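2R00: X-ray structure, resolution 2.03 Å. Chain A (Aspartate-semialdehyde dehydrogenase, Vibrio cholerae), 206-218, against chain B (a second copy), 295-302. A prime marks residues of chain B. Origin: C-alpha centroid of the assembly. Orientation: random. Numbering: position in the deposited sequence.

Chain A 206-218: DNGYTKEEMKMVW
Chain B (295-302) GRVRNDIS

Chain A runs as a loop from Asp206 to Thr210 and then as a helix from Lys211 to the end of the stretch. Asp206 is left-handed (phi/psi 47/44). Asn207 lies at -118/9 and Gly208 at 90/-14. Tyr209 and Thr210 are extended, at -83/147 and -78/157. The helix residues stay near -60/-43, and Met214 N bonds Thr210 O at 2.9 Å. Chain B is a strand from Gly295′. Within it Arg296′ takes left-handed angles (46/38); Val297′ to Ile301′ are extended.

The register is set by Gly208 and Arg298′, whose CA atoms are 5.6 Å apart. An ideal CB on Gly208 would sit 3.1 Å from Arg298′ CB and would jam against the preceding carbonyl oxygen. Glycine suits both the angles and the close approach. The two stretches bury 448 Å² in total.

Tyr209 is m, with chi2 83°. Tyr209 OH donates to Asn299′ O at 3.0 Å. Arg298′ CD lies over one ring face, 3.8 Å from the Tyr209 centroid. Ile301′ CD1 lies over the opposite face, 4.0 Å from the same centroid. The flat ring is thus held between two aliphatic groups. Asn207 is p, and its OD1 accepts from Tyr209 N at 3.1 Å, bracing the loop.

Ile301′ (chi1 m, chi2 t) also reaches the helix. Its CD1 is 4.1 Å from Met214 SD and 4.2 Å from Val217 CG2. Met214 is m, m, m; Val217 is t and points toward chain B.

Arg296′ is curled, with chi1 to chi3 all m and chi4 -83°. Its guanidinium meets Glu213 (chi1 m, chi2 t, chi3 -3°) in a two-pronged salt bridge. Arg296′ NH2 donates to Glu213 OE1 at 2.6 Å, and Arg296′ NH1 to Glu213 OE2 at 2.8 Å. Arg296′ NH2 also donates to Gly208 O at 3.0 Å. The pairing balances charge between two buried residues.

Thr210, p, is the N-cap: its OG1 accepts from Glu213 N at 3.1 Å. Glu213 OE1 accepts from Thr210 N at 3.0 Å. Thr210 CG2 covers one face of the Arg296′ guanidinium.

Arg298′ has chi1 p, then -137°, 125° and 109°. Its NE donates to Arg296′ O at 2.8 Å. Arg298′ NH1 is 3.8 Å from Glu213 OE1, a long salt bridge of charges only.

Two waters bridge the stretches. One donates to Asn207 O (2.8 Å) and accepts from Asn299′ N (2.9 Å). The other donates to Gly208 O (2.7 Å) and accepts from Arg296′ NE (2.9 Å).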

# COMPACT_ATOMS: atom_id res chain seq x y z
N ASP A 206 -3.25 -8.69 -21.95
CA ASP A 206 -2.23 -9.71 -21.69
C ASP A 206 -0.95 -9.09 -21.12
O ASP A 206 0.16 -9.43 -21.53
CB ASP A 206 -1.94 -10.53 -22.96
CG ASP A 206 -1.06 -11.75 -22.69
OD1 ASP A 206 -1.16 -12.35 -21.59
OD2 ASP A 206 -0.28 -12.12 -23.60
N ASN A 207 -1.12 -8.16 -20.18
CA ASN A 207 0.02 -7.42 -19.63
C ASN A 207 0.25 -7.63 -18.14
O ASN A 207 1.06 -6.93 -17.53
CB ASN A 207 -0.09 -5.93 -19.97
CG ASN A 207 -1.29 -5.26 -19.32
OD1 ASN A 207 -2.06 -5.89 -18.60
ND2 ASN A 207 -1.46 -3.97 -19.58
N GLY A 208 -0.47 -8.57 -17.55
CA GLY A 208 -0.34 -8.88 -16.13
C GLY A 208 -1.25 -8.07 -15.23
O GLY A 208 -1.42 -8.41 -14.06
N TYR A 209 -1.83 -7.00 -15.76
CA TYR A 209 -2.81 -6.22 -15.02
C TYR A 209 -4.18 -6.86 -15.13
O TYR A 209 -4.52 -7.47 -16.16
CB TYR A 209 -2.85 -4.77 -15.53
CG TYR A 209 -1.60 -4.00 -15.20
CD1 TYR A 209 -0.47 -4.09 -16.01
CD2 TYR A 209 -1.54 -3.19 -14.06
CE1 TYR A 209 0.69 -3.39 -15.71
CE2 TYR A 209 -0.38 -2.49 -13.75
CZ TYR A 209 0.73 -2.59 -14.58
OH TYR A 209 1.89 -1.90 -14.29
N THR A 210 -4.96 -6.71 -14.07
CA THR A 210 -6.33 -7.22 -14.01
C THR A 210 -7.31 -6.33 -14.78
O THR A 210 -7.05 -5.13 -14.95
CB THR A 210 -6.82 -7.31 -12.57
OG1 THR A 210 -6.96 -5.99 -12.02
CG2 THR A 210 -5.84 -8.14 -11.71
N LYS A 211 -8.43 -6.92 -15.19
CA LYS A 211 -9.45 -6.25 -16.00
C LYS A 211 -9.82 -4.93 -15.35
O LYS A 211 -10.04 -3.42 -15.46
CB LYS A 211 -10.71 -7.10 -16.11
N GLU A 212 -10.15 -4.79 -13.40
CA GLU A 212 -10.35 -3.63 -12.49
C GLU A 212 -9.21 -2.63 -12.68
O GLU A 212 -9.45 -1.44 -12.77
CB GLU A 212 -10.45 -4.10 -11.05
CG GLU A 212 -10.90 -3.05 -10.05
CD GLU A 212 -10.92 -3.59 -8.62
OE1 GLU A 212 -11.56 -2.94 -7.75
OE2 GLU A 212 -10.32 -4.66 -8.36
N GLU A 213 -7.98 -3.13 -12.75
CA GLU A 213 -6.80 -2.26 -12.84
C GLU A 213 -6.79 -1.51 -14.16
O GLU A 213 -6.59 -0.31 -14.18
CB GLU A 213 -5.49 -3.03 -12.61
CG GLU A 213 -5.30 -3.50 -11.16
CD GLU A 213 -4.25 -4.60 -10.97
OE1 GLU A 213 -3.67 -5.10 -11.96
OE2 GLU A 213 -4.00 -4.96 -9.81
N MET A 214 -7.03 -2.22 -15.27
CA MET A 214 -7.09 -1.58 -16.58
C MET A 214 -8.21 -0.54 -16.63
O MET A 214 -8.07 0.50 -17.27
CB MET A 214 -7.28 -2.62 -17.70
CG MET A 214 -6.00 -3.39 -18.05
SD MET A 214 -4.49 -2.40 -18.15
CE MET A 214 -4.84 -1.13 -19.39
N LYS A 215 -9.31 -0.82 -15.96
CA LYS A 215 -10.44 0.12 -15.94
C LYS A 215 -10.06 1.44 -15.30
O LYS A 215 -10.48 2.49 -15.76
CB LYS A 215 -11.66 -0.50 -15.27
CG LYS A 215 -12.48 -1.36 -16.23
CD LYS A 215 -13.36 -2.38 -15.53
CE LYS A 215 -13.83 -1.92 -14.16
NZ LYS A 215 -14.90 -0.90 -14.22
N MET A 216 -9.22 1.38 -14.26
CA MET A 216 -8.69 2.57 -13.61
C MET A 216 -7.80 3.38 -14.55
O MET A 216 -7.89 4.61 -14.59
CB MET A 216 -7.94 2.18 -12.34
CG MET A 216 -7.49 3.34 -11.48
SD MET A 216 -7.24 2.89 -9.73
CE MET A 216 -7.39 4.53 -9.02
N VAL A 217 -6.96 2.70 -15.33
CA VAL A 217 -6.15 3.35 -16.34
C VAL A 217 -7.03 4.14 -17.29
O VAL A 217 -6.80 5.31 -17.54
CB VAL A 217 -5.34 2.32 -17.17
CG1 VAL A 217 -4.58 3.02 -18.29
CG2 VAL A 217 -4.38 1.53 -16.28
N TRP A 218 -8.06 3.47 -17.82
CA TRP A 218 -8.92 4.06 -18.84
C TRP A 218 -9.75 5.21 -18.29
O TRP A 218 -9.90 6.24 -18.97
CB TRP A 218 -9.81 2.98 -19.47
CG TRP A 218 -9.02 1.89 -20.17
CD1 TRP A 218 -7.82 2.03 -20.84
CD2 TRP A 218 -9.38 0.51 -20.28
NE1 TRP A 218 -7.41 0.81 -21.34
CE2 TRP A 218 -8.35 -0.13 -21.03
CE3 TRP A 218 -10.47 -0.26 -19.84
CZ2 TRP A 218 -8.38 -1.50 -21.33
CZ3 TRP A 218 -10.50 -1.63 -20.14
CH2 TRP A 218 -9.46 -2.23 -20.87
N GLY B 295 4.90 -12.41 -6.44
CA GLY B 295 3.75 -12.35 -7.34
C GLY B 295 3.46 -10.99 -7.96
O GLY B 295 4.19 -10.03 -7.74
N ARG B 296 2.38 -10.94 -8.75
CA ARG B 296 1.97 -9.74 -9.50
C ARG B 296 3.11 -9.06 -10.26
O ARG B 296 3.17 -7.83 -10.33
CB ARG B 296 1.24 -8.73 -8.60
CG ARG B 296 -0.07 -9.20 -7.96
CD ARG B 296 -1.13 -9.71 -8.95
NE ARG B 296 -1.29 -8.88 -10.15
CZ ARG B 296 -2.03 -7.78 -10.24
NH1 ARG B 296 -2.68 -7.30 -9.19
NH2 ARG B 296 -2.09 -7.14 -11.41
N VAL B 297 4.01 -9.86 -10.81
CA VAL B 297 5.17 -9.33 -11.53
C VAL B 297 4.79 -8.78 -12.91
O VAL B 297 4.38 -9.53 -13.80
CB VAL B 297 6.30 -10.38 -11.69
CG1 VAL B 297 7.48 -9.78 -12.43
CG2 VAL B 297 6.74 -10.92 -10.33
N ARG B 298 4.93 -7.47 -13.08
CA ARG B 298 4.60 -6.83 -14.35
C ARG B 298 5.39 -5.55 -14.55
O ARG B 298 5.84 -4.91 -13.58
CB ARG B 298 3.08 -6.60 -14.47
CG ARG B 298 2.51 -5.60 -13.50
CD ARG B 298 1.20 -6.07 -12.89
NE ARG B 298 1.37 -6.02 -11.44
CZ ARG B 298 0.80 -5.15 -10.62
NH1 ARG B 298 -0.07 -4.24 -11.05
NH2 ARG B 298 1.08 -5.22 -9.33
N ASN B 299 5.60 -5.20 -15.81
CA ASN B 299 6.21 -3.93 -16.18
C ASN B 299 5.23 -2.79 -15.98
O ASN B 299 4.03 -3.01 -16.03
CB ASN B 299 6.61 -3.95 -17.65
CG ASN B 299 7.76 -4.88 -17.93
OD1 ASN B 299 7.59 -5.91 -18.57
ND2 ASN B 299 8.94 -4.52 -17.44
N ASP B 300 5.74 -1.58 -15.75
CA ASP B 300 4.92 -0.39 -15.91
C ASP B 300 4.46 -0.43 -17.36
O ASP B 300 5.23 -0.82 -18.24
CB ASP B 300 5.72 0.88 -15.70
CG ASP B 300 6.04 1.13 -14.24
OD1 ASP B 300 5.37 0.55 -13.36
OD2 ASP B 300 6.99 1.90 -13.99
N ILE B 301 3.21 -0.03 -17.61
CA ILE B 301 2.66 -0.02 -18.97
C ILE B 301 3.47 0.92 -19.88
O ILE B 301 3.70 2.09 -19.54
CB ILE B 301 1.14 0.31 -18.96
CG1 ILE B 301 0.38 -0.83 -18.28
CG2 ILE B 301 0.60 0.52 -20.40
CD1 ILE B 301 -0.97 -0.44 -17.71
N SER B 302 3.93 0.38 -21.01
CA SER B 302 4.80 1.06 -22.00
C SER B 302 6.07 1.69 -21.39
O SER B 302 6.54 2.73 -21.85
CB SER B 302 4.02 2.06 -22.87
OG SER B 302 4.22 3.41 -22.44
O HOH W 1 3.83 -6.66 -17.62
O HOH W 2 -0.01 -10.09 -12.46